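Local coordinates for protein 7,8-dihydro-6-hydroxymethylpterin pyrophosphokinase-dihydropteroate synthase (PDB 6JWS) that probably catalyses two consecutive steps of folate biosynthesis, pyrophosphorylation of 6-hydroxymethyl-7,8-dihydropterin by ATP and condensation of the product with 4-aminobenzoate to 7,8-dihydropteroate, at residues I33-L38 / N521-V526; K373-Y376 / R381-Y384; V397-F402 / Q650-R655; S447-V452 / F489-D494. The protein carries 1 engineered substitution. All coordinates share one frame; numbering follows the deposited sequence.

Contact 1. Residues I33-L38 / N521-V526; sequences ILETAL and NKFYSV
F523 lays its ring against the side chain of E35, with F523 CD2 3.5 Å from E35 CD. The carboxylate plane is turned 57° from the ring, so the two flat groups are neither stacked nor perpendicular. With CG beside the backbone N (chi1 -67°), the ring extends from the 521-526 loop to the helix surface. There its far end meets the next turn: F523 CZ is 4.0 Å from L38 CB, the leucine running at about a right angle to the phenylalanine. The carbonyl oxygen of E35 lies in the ring plane at its edge, 3.9 Å from F523 CE2. H39, further along the helix, stacks on the same ring.

The acid is held at both oxygens. One water donates to E35 OE1 at 2.9 Å and accepts from the backbone N of F523 at 3.0 Å, tying the carboxylate to the loop. E35 OE2 turns to the salt bridge with R571 and the hydrogen bond from Y570, which would stabilise a negative charge in this buried setting. At the other end, N521 OD1 and T36 OG1 are 4.1 Å apart. The threonine hydroxyl is bonded instead to L32 O, while N521 OD1 is buried with no partner in the model.

L34 and L38 turn to strands of the antiparallel sheet, and the 521-526 segment leads into strand 525-529 of the parallel sheet. The contact therefore belongs to a domain interface, where a helix of the HPPK α/β fold docks on the DHPS TIM barrel.

Contact 2. Residues K373-Y376 / R381-Y384; sequences KRIY and RISY
S383 places its CB over one face of the Y376 ring, a CH-pi contact 3.6 Å from CB to the ring centroid. The tyrosine reaches this position because its CG sits between the backbone N and the carbonyl carbon (chi1 72°). The edge of the same ring faces the carbonyl oxygen of Y384, and a water donates to Y376 OH while also hydrogen-bonding S383 OG.

Y384 and I375, a non-hydrogen-bonded pair, point to the other face of the sheet. The extended chain of K373 crosses the Y384 ring, its CD 3.7 Å from CD1, and brings NZ over the ring face, 4.7 Å from the centroid and only 7° off the normal. This is a cation-pi pair, while Y384 OH bonds E56. I375 CD1 meets I382 CG2 at 3.9 Å.

Y376 and S383 form the hydrogen-bonded pair, with Y376 N to S383 O at 2.9 Å and S383 N to Y376 O at 3.1 Å. Strands 372-377 and 382-384 make a β-hairpin at the margin of the antiparallel sheet. On its Y384 side the ammonium of K373 has both the aromatic face and a salt bridge to E387, which together should favour a charged lysine there.

Contact 3. Residues V397-F402 / Q650-R655; sequences VNYDSF and QMNYMR
Y399 leaves the helix with CG anti to its backbone N (chi1 -174°), extending the ring toward the 650-655 loop, and N652 answers with CG beside its own backbone N (chi1 -77°). The two side chains meet at their polar ends. N652 OD1 comes 3.3 Å from Y399 OH and 3.5 Å from Y399 CE2, so it lies by the hydroxyl and a nearby ring carbon, obliquely to the ring. Ring and amide planes are 81° apart, nearly perpendicular, and the area buried between the segments is small.

The loop has internal order of its own. The guanidinium of R655 lies over the face of the Y653 ring, and its NH1 donates to Y653 O at 3.1 Å in a bent bond. Y653 O lies close to the guanidinium plane of R655, while the donor is tilted from the carbonyl plane of Y653. Residues M651 to M654 also touch a crystal neighbour, which may influence the loop's position.

The bound pteroic acid is about 10 Å from the Y399 side chain. Helix 397-402 follows barrel strand 390-396 and is backed by L451 of helix 448-464, while the loop rests M651 and R655 on Q660 of helix 657-680.

Contact 4. Residues S447-V452 / F489-D494; sequences SERDLV and FKECVD
R449 and E491 are joined by a two-pronged salt bridge. The guanidinium grips the carboxylate side-on: NE donates to OE1 at 2.8 Å and NH2 to OE2 at 2.7 Å, both bonds nearly straight. Each oxygen uses its syn lone pair, and the two planes are only 17° apart. The bend of the R449 chain at chi2 (-90°) turns the guanidinium toward the extended E491; the two side chains cross at about a right angle although their end groups are nearly coplanar.

A second ion pair completes the network within helix 448-464. R449 NH1 reaches D450 OD1 at 2.7 Å, approaching nearly along the C-O axis, so one cation spans two acids. On the other helix, K490 NZ pairs with D494 OD2 at 3.1 Å.

Hydrogen bonding sets the start of the first helix. S447 is its N-cap, with OG accepting from D450 N at 3.2 Å.

Apolar packing lies beneath the ions: V452, F489 and C492 rest on I481 of strand 478-482, and C492 also touches V453 and L456. With acids at two of its edges, the guanidinium is held flat and its rotation restricted. Shared by both acids at the barrel surface, its positive charge should favour their ionised forms.

In the fold
Contact 1 is the buried one, mixing aromatic packing with a water-bridged acid where the two domains meet. Contact 2 is partly buried and joins neighbouring strands through backbone bonds, its centre about 14 Å from that of contact 1 without touching it. Contacts 3 and 4 lie at the surface and each depends on a single pair of side chains, a close polar approach in 397-402 / 650-655, fully ionic in 447-452 / 489-494. They share packing through L451, which meets V397, N398 and F402, so contacts 3 and 4 are neighbours joined through helices 397-402 and 448-464. Y524 packs on V493, linking contact 1 to contact 4.

Contact 1. Residues I33-L38 / N521-V526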
# COMPACT_ATOMS: atom_id res chain seq x y z
N ILE B 33 12.17 30.07 18.04
CA ILE B 33 12.86 31.21 17.48
C ILE B 33 11.93 31.93 16.50
O ILE B 33 11.73 33.14 16.61
CB ILE B 33 14.20 30.80 16.81
CG1 ILE B 33 15.19 30.14 17.77
CG2 ILE B 33 14.83 31.98 16.07
CD1 ILE B 33 15.09 30.61 19.21
N LEU B 34 11.35 31.17 15.56
CA LEU B 34 10.60 31.79 14.48
C LEU B 34 9.28 32.35 14.99
O LEU B 34 8.84 33.41 14.53
CB LEU B 34 10.45 30.81 13.31
CG LEU B 34 11.76 30.48 12.58
CD1 LEU B 34 11.63 29.22 11.74
CD2 LEU B 34 12.22 31.66 11.73
N GLU B 35 8.66 31.69 15.98
CA GLU B 35 7.42 32.21 16.53
C GLU B 35 7.65 33.46 17.40
O GLU B 35 6.81 34.35 17.45
CB GLU B 35 6.61 31.11 17.23
CG GLU B 35 6.12 30.04 16.27
CD GLU B 35 4.97 29.14 16.69
OE1 GLU B 35 4.82 28.86 17.91
OE2 GLU B 35 4.21 28.71 15.78
N THR B 36 8.80 33.52 18.09
CA THR B 36 9.19 34.70 18.85
C THR B 36 9.28 35.91 17.91
O THR B 36 8.73 36.97 18.19
CB THR B 36 10.49 34.45 19.64
OG1 THR B 36 10.30 33.39 20.58
CG2 THR B 36 11.03 35.68 20.34
N ALA B 37 9.96 35.72 16.76
CA ALA B 37 10.05 36.75 15.75
C ALA B 37 8.67 37.11 15.20
O ALA B 37 8.41 38.28 14.95
CB ALA B 37 11.01 36.36 14.64
N LEU B 38 7.79 36.11 15.01
CA LEU B 38 6.43 36.42 14.54
C LEU B 38 5.75 37.37 15.52
O LEU B 38 5.13 38.34 15.09
CB LEU B 38 5.56 35.17 14.40
CG LEU B 38 5.78 34.31 13.15
CD1 LEU B 38 4.92 33.06 13.21
CD2 LEU B 38 5.48 35.09 11.88
N ASN B 521 3.00 35.26 23.49
CA ASN B 521 4.18 34.44 23.22
C ASN B 521 3.78 33.08 22.64
O ASN B 521 4.60 32.42 21.99
CB ASN B 521 5.12 34.38 24.43
CG ASN B 521 6.53 33.93 24.10
OD1 ASN B 521 7.05 34.22 23.02
ND2 ASN B 521 7.18 33.23 25.02
N LYS B 522 2.52 32.68 22.82
CA LYS B 522 2.08 31.34 22.45
C LYS B 522 1.24 31.40 21.17
O LYS B 522 0.45 32.31 20.98
CB LYS B 522 1.19 30.75 23.55
CG LYS B 522 1.90 29.85 24.54
CD LYS B 522 2.39 28.56 23.92
CE LYS B 522 1.45 27.40 24.13
NZ LYS B 522 1.40 26.96 25.54
N PHE B 523 1.41 30.37 20.33
CA PHE B 523 0.44 30.03 19.30
C PHE B 523 -0.12 28.65 19.62
O PHE B 523 0.57 27.83 20.22
CB PHE B 523 1.07 30.07 17.90
CG PHE B 523 1.49 31.42 17.40
CD1 PHE B 523 0.58 32.27 16.78
CD2 PHE B 523 2.81 31.84 17.49
CE1 PHE B 523 0.97 33.52 16.31
CE2 PHE B 523 3.20 33.08 17.02
CZ PHE B 523 2.28 33.92 16.42
N TYR B 524 -1.38 28.43 19.23
CA TYR B 524 -1.96 27.10 19.33
C TYR B 524 -2.39 26.59 17.96
O TYR B 524 -2.83 27.36 17.10
CB TYR B 524 -3.16 27.07 20.29
CG TYR B 524 -2.84 27.47 21.70
CD1 TYR B 524 -2.41 26.54 22.63
CD2 TYR B 524 -2.98 28.79 22.11
CE1 TYR B 524 -2.13 26.89 23.94
CE2 TYR B 524 -2.70 29.16 23.42
CZ TYR B 524 -2.27 28.21 24.34
OH TYR B 524 -1.99 28.57 25.62
N SER B 525 -2.30 25.26 17.80
CA SER B 525 -2.69 24.61 16.56
C SER B 525 -4.17 24.30 16.58
O SER B 525 -4.80 24.28 17.63
CB SER B 525 -1.87 23.38 16.38
OG SER B 525 -0.54 23.77 16.12
N VAL B 526 -4.71 23.99 15.40
CA VAL B 526 -6.14 23.88 15.26
C VAL B 526 -6.46 22.88 14.15
O VAL B 526 -5.83 22.91 13.09
CB VAL B 526 -6.78 25.26 14.98
CG1 VAL B 526 -6.11 26.02 13.84
CG2 VAL B 526 -8.30 25.14 14.79
O HOH W 1 3.93 28.71 20.62

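Contact 2. Residues K373-Y376 / R381-Y384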
# COMPACT_ATOMS: atom_id res chain seq x y z
N LYS B 373 11.83 20.29 2.91
CA LYS B 373 10.71 19.58 3.52
C LYS B 373 9.73 20.56 4.15
O LYS B 373 10.10 21.42 4.96
CB LYS B 373 11.23 18.62 4.59
CG LYS B 373 12.08 17.48 4.07
CD LYS B 373 12.30 16.41 5.12
CE LYS B 373 13.19 15.26 4.70
NZ LYS B 373 13.40 14.33 5.84
N ARG B 374 8.45 20.39 3.78
CA ARG B 374 7.33 21.08 4.41
C ARG B 374 7.17 20.60 5.86
O ARG B 374 7.17 19.39 6.15
CB ARG B 374 6.08 20.91 3.55
CG ARG B 374 4.85 21.66 4.06
CD ARG B 374 4.36 22.63 3.01
NE ARG B 374 3.60 21.94 2.01
CZ ARG B 374 3.57 22.23 0.73
NH1 ARG B 374 4.28 23.23 0.23
NH2 ARG B 374 2.83 21.48 -0.07
N ILE B 375 7.00 21.55 6.78
CA ILE B 375 6.85 21.25 8.19
C ILE B 375 5.48 21.73 8.68
O ILE B 375 5.03 22.80 8.29
CB ILE B 375 7.99 21.94 8.97
CG1 ILE B 375 9.33 21.23 8.77
CG2 ILE B 375 7.63 22.09 10.45
CD1 ILE B 375 10.52 22.08 9.19
N TYR B 376 4.86 20.95 9.59
CA TYR B 376 3.71 21.45 10.34
C TYR B 376 4.02 21.37 11.84
O TYR B 376 4.94 20.64 12.22
CB TYR B 376 2.42 20.71 9.96
CG TYR B 376 2.34 19.29 10.45
CD1 TYR B 376 2.99 18.28 9.76
CD2 TYR B 376 1.65 18.94 11.60
CE1 TYR B 376 2.92 16.96 10.17
CE2 TYR B 376 1.58 17.61 12.04
CZ TYR B 376 2.22 16.62 11.31
OH TYR B 376 2.20 15.30 11.67
N ARG B 381 7.10 21.50 18.53
CA ARG B 381 8.15 20.80 17.82
C ARG B 381 7.82 20.67 16.33
O ARG B 381 6.66 20.64 15.91
CB ARG B 381 8.39 19.44 18.48
CG ARG B 381 9.65 19.34 19.32
CD ARG B 381 9.79 20.28 20.51
NE ARG B 381 11.15 20.80 20.63
CZ ARG B 381 11.66 21.42 21.71
NH1 ARG B 381 10.92 21.59 22.80
NH2 ARG B 381 12.91 21.84 21.70
N ILE B 382 8.88 20.57 15.52
CA ILE B 382 8.85 20.28 14.10
C ILE B 382 8.27 18.88 13.84
O ILE B 382 8.72 17.90 14.43
CB ILE B 382 10.30 20.38 13.57
CG1 ILE B 382 10.76 21.83 13.48
CG2 ILE B 382 10.50 19.64 12.25
CD1 ILE B 382 12.26 21.92 13.23
N SER B 383 7.29 18.80 12.93
CA SER B 383 6.85 17.55 12.33
C SER B 383 7.02 17.70 10.82
O SER B 383 6.62 18.71 10.25
CB SER B 383 5.40 17.21 12.65
OG SER B 383 5.18 16.90 14.02
N TYR B 384 7.63 16.70 10.18
CA TYR B 384 7.76 16.76 8.73
C TYR B 384 6.46 16.25 8.11
O TYR B 384 6.05 15.12 8.39
CB TYR B 384 8.93 15.89 8.26
CG TYR B 384 10.26 16.37 8.78
CD1 TYR B 384 10.84 17.53 8.29
CD2 TYR B 384 10.88 15.71 9.83
CE1 TYR B 384 12.02 18.00 8.81
CE2 TYR B 384 12.09 16.16 10.35
CZ TYR B 384 12.65 17.31 9.84
OH TYR B 384 13.85 17.76 10.33
O HOH W 2 4.57 14.21 13.65

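Contact 3. Residues V397-F402 / Q650-R655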
# COMPACT_ATOMS: atom_id res chain seq x y z
N VAL B 397 -15.83 12.05 27.37
CA VAL B 397 -16.17 11.96 28.78
C VAL B 397 -17.62 11.49 28.95
O VAL B 397 -17.89 10.58 29.74
CB VAL B 397 -15.83 13.24 29.55
CG1 VAL B 397 -16.27 13.15 31.02
CG2 VAL B 397 -14.34 13.54 29.45
N ASN B 398 -18.53 12.05 28.14
CA ASN B 398 -19.91 11.59 28.07
C ASN B 398 -19.96 10.07 27.96
O ASN B 398 -20.60 9.41 28.78
CB ASN B 398 -20.66 12.17 26.87
CG ASN B 398 -21.67 13.22 27.25
OD1 ASN B 398 -21.47 14.40 26.97
ND2 ASN B 398 -22.76 12.81 27.89
N TYR B 399 -19.31 9.52 26.92
CA TYR B 399 -19.34 8.09 26.69
C TYR B 399 -18.77 7.36 27.89
O TYR B 399 -19.39 6.45 28.42
CB TYR B 399 -18.56 7.66 25.44
CG TYR B 399 -18.71 6.19 25.12
CD1 TYR B 399 -19.83 5.72 24.43
CD2 TYR B 399 -17.76 5.26 25.51
CE1 TYR B 399 -19.99 4.37 24.13
CE2 TYR B 399 -17.90 3.91 25.21
CZ TYR B 399 -19.02 3.46 24.52
OH TYR B 399 -19.15 2.13 24.23
N ASP B 400 -17.58 7.78 28.31
CA ASP B 400 -16.78 7.11 29.32
C ASP B 400 -17.55 6.99 30.64
O ASP B 400 -17.30 6.06 31.40
CB ASP B 400 -15.47 7.87 29.53
CG ASP B 400 -14.23 7.01 29.55
OD1 ASP B 400 -13.90 6.42 28.48
OD2 ASP B 400 -13.58 6.94 30.63
N SER B 401 -18.47 7.93 30.90
CA SER B 401 -19.15 8.10 32.18
C SER B 401 -20.55 7.48 32.15
O SER B 401 -20.94 6.81 33.10
CB SER B 401 -19.21 9.57 32.60
OG SER B 401 -17.98 10.00 33.15
N PHE B 402 -21.30 7.70 31.06
CA PHE B 402 -22.73 7.47 31.05
C PHE B 402 -23.13 6.30 30.14
O PHE B 402 -24.32 5.99 30.02
CB PHE B 402 -23.50 8.75 30.69
CG PHE B 402 -23.09 9.97 31.47
CD1 PHE B 402 -23.01 9.93 32.86
CD2 PHE B 402 -22.80 11.16 30.83
CE1 PHE B 402 -22.63 11.06 33.58
CE2 PHE B 402 -22.42 12.29 31.55
CZ PHE B 402 -22.33 12.23 32.93
N GLN B 650 -14.04 -3.47 24.54
CA GLN B 650 -14.30 -3.62 25.97
C GLN B 650 -15.73 -3.20 26.26
O GLN B 650 -16.03 -2.01 26.26
CB GLN B 650 -13.33 -2.79 26.81
CG GLN B 650 -11.87 -3.19 26.67
CD GLN B 650 -11.11 -3.09 27.97
OE1 GLN B 650 -11.19 -2.10 28.70
NE2 GLN B 650 -10.36 -4.14 28.28
N MET B 651 -16.61 -4.18 26.50
CA MET B 651 -18.03 -3.96 26.73
C MET B 651 -18.24 -3.05 27.95
O MET B 651 -17.58 -3.21 28.98
CB MET B 651 -18.77 -5.28 26.93
CG MET B 651 -18.91 -6.09 25.64
SD MET B 651 -19.74 -7.68 25.84
CE MET B 651 -18.52 -8.62 26.76
N ASN B 652 -19.16 -2.08 27.79
CA ASN B 652 -19.58 -1.20 28.87
C ASN B 652 -20.79 -1.81 29.58
O ASN B 652 -20.90 -1.73 30.81
CB ASN B 652 -19.84 0.22 28.38
CG ASN B 652 -18.55 0.98 28.15
OD1 ASN B 652 -17.95 0.90 27.08
ND2 ASN B 652 -18.12 1.73 29.16
N TYR B 653 -21.70 -2.38 28.78
CA TYR B 653 -22.75 -3.28 29.23
C TYR B 653 -22.73 -4.54 28.37
O TYR B 653 -22.26 -4.50 27.23
CB TYR B 653 -24.12 -2.59 29.19
CG TYR B 653 -24.56 -2.05 27.86
CD1 TYR B 653 -24.18 -0.78 27.44
CD2 TYR B 653 -25.42 -2.77 27.05
CE1 TYR B 653 -24.61 -0.27 26.22
CE2 TYR B 653 -25.87 -2.27 25.83
CZ TYR B 653 -25.46 -1.01 25.42
OH TYR B 653 -25.90 -0.51 24.23
N MET B 654 -23.25 -5.65 28.92
CA MET B 654 -23.26 -6.94 28.26
C MET B 654 -23.92 -6.83 26.88
O MET B 654 -25.04 -6.34 26.74
CB MET B 654 -23.97 -8.01 29.09
CG MET B 654 -23.81 -9.42 28.52
SD MET B 654 -22.06 -9.90 28.35
CE MET B 654 -21.80 -10.73 29.91
N ARG B 655 -23.19 -7.29 25.86
CA ARG B 655 -23.73 -7.31 24.51
C ARG B 655 -24.03 -8.76 24.12
O ARG B 655 -23.45 -9.69 24.68
CB ARG B 655 -22.78 -6.64 23.52
CG ARG B 655 -22.58 -5.14 23.74
CD ARG B 655 -23.81 -4.28 23.48
NE ARG B 655 -23.48 -2.91 23.09
CZ ARG B 655 -22.75 -2.05 23.80
NH1 ARG B 655 -22.23 -2.41 24.96
NH2 ARG B 655 -22.53 -0.83 23.34

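Contact 4. Residues S447-V452 / F489-D494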
# COMPACT_ATOMS: atom_id res chain seq x y z
N SER B 447 -22.77 20.37 32.32
CA SER B 447 -22.30 21.18 31.20
C SER B 447 -21.05 20.56 30.56
O SER B 447 -20.37 19.73 31.17
CB SER B 447 -22.06 22.59 31.65
OG SER B 447 -20.90 22.65 32.46
N GLU B 448 -20.76 21.00 29.32
CA GLU B 448 -19.53 20.63 28.62
C GLU B 448 -18.32 20.99 29.47
O GLU B 448 -17.42 20.18 29.67
CB GLU B 448 -19.46 21.30 27.24
CG GLU B 448 -18.14 21.05 26.48
CD GLU B 448 -18.04 21.70 25.10
OE1 GLU B 448 -18.97 22.44 24.72
OE2 GLU B 448 -17.03 21.49 24.41
N ARG B 449 -18.31 22.21 29.98
CA ARG B 449 -17.18 22.71 30.74
C ARG B 449 -16.91 21.80 31.93
O ARG B 449 -15.75 21.54 32.24
CB ARG B 449 -17.46 24.15 31.18
CG ARG B 449 -16.36 24.75 32.03
CD ARG B 449 -16.55 24.49 33.51
NE ARG B 449 -15.36 24.90 34.24
CZ ARG B 449 -14.97 24.41 35.41
NH1 ARG B 449 -15.70 23.48 36.01
NH2 ARG B 449 -13.85 24.84 35.96
N ASP B 450 -17.97 21.35 32.61
CA ASP B 450 -17.83 20.52 33.81
C ASP B 450 -17.47 19.08 33.46
O ASP B 450 -16.94 18.37 34.31
CB ASP B 450 -19.07 20.57 34.71
CG ASP B 450 -19.21 21.87 35.49
OD1 ASP B 450 -18.16 22.47 35.87
OD2 ASP B 450 -20.35 22.29 35.70
N LEU B 451 -17.76 18.65 32.22
CA LEU B 451 -17.33 17.34 31.77
C LEU B 451 -15.82 17.33 31.56
O LEU B 451 -15.18 16.38 32.03
CB LEU B 451 -18.06 16.90 30.51
CG LEU B 451 -19.50 16.43 30.74
CD1 LEU B 451 -20.19 16.18 29.41
CD2 LEU B 451 -19.52 15.16 31.58
N VAL B 452 -15.27 18.37 30.92
CA VAL B 452 -13.88 18.29 30.46
C VAL B 452 -12.90 19.00 31.38
O VAL B 452 -11.79 18.51 31.56
CB VAL B 452 -13.66 18.73 28.99
CG1 VAL B 452 -14.44 17.86 28.01
CG2 VAL B 452 -14.00 20.19 28.76
N PHE B 489 -12.89 26.64 25.51
CA PHE B 489 -11.52 26.73 25.02
C PHE B 489 -10.73 27.77 25.81
O PHE B 489 -9.56 27.52 26.11
CB PHE B 489 -11.42 26.99 23.51
CG PHE B 489 -10.02 26.80 22.96
CD1 PHE B 489 -9.40 25.56 23.00
CD2 PHE B 489 -9.30 27.86 22.42
CE1 PHE B 489 -8.11 25.38 22.51
CE2 PHE B 489 -8.03 27.67 21.89
CZ PHE B 489 -7.42 26.44 21.96
N LYS B 490 -11.34 28.93 26.11
CA LYS B 490 -10.66 29.99 26.84
C LYS B 490 -10.18 29.52 28.22
O LYS B 490 -9.03 29.74 28.59
CB LYS B 490 -11.55 31.25 26.94
CG LYS B 490 -10.89 32.42 27.66
CD LYS B 490 -11.73 33.70 27.64
CE LYS B 490 -11.33 34.70 28.71
NZ LYS B 490 -9.87 34.90 28.78
N GLU B 491 -11.03 28.83 28.97
CA GLU B 491 -10.64 28.39 30.30
C GLU B 491 -9.51 27.37 30.19
O GLU B 491 -8.64 27.32 31.06
CB GLU B 491 -11.84 27.82 31.06
CG GLU B 491 -11.55 27.55 32.53
CD GLU B 491 -12.64 26.86 33.34
OE1 GLU B 491 -13.72 26.58 32.78
OE2 GLU B 491 -12.40 26.57 34.52
N CYS B 492 -9.49 26.59 29.11
CA CYS B 492 -8.46 25.58 28.94
C CYS B 492 -7.12 26.23 28.63
O CYS B 492 -6.12 25.85 29.23
CB CYS B 492 -8.81 24.57 27.86
SG CYS B 492 -10.19 23.50 28.33
N VAL B 493 -7.09 27.21 27.72
CA VAL B 493 -5.80 27.81 27.40
C VAL B 493 -5.30 28.69 28.55
O VAL B 493 -4.10 28.71 28.82
CB VAL B 493 -5.68 28.45 25.99
CG1 VAL B 493 -5.84 27.41 24.89
CG2 VAL B 493 -6.64 29.61 25.76
N ASP B 494 -6.21 29.39 29.24
CA ASP B 494 -5.83 30.24 30.37
C ASP B 494 -5.09 29.43 31.42
O ASP B 494 -4.15 29.92 32.02
CB ASP B 494 -7.03 30.97 31.00
CG ASP B 494 -7.57 32.14 30.19
OD1 ASP B 494 -6.89 32.58 29.23
OD2 ASP B 494 -8.69 32.63 30.53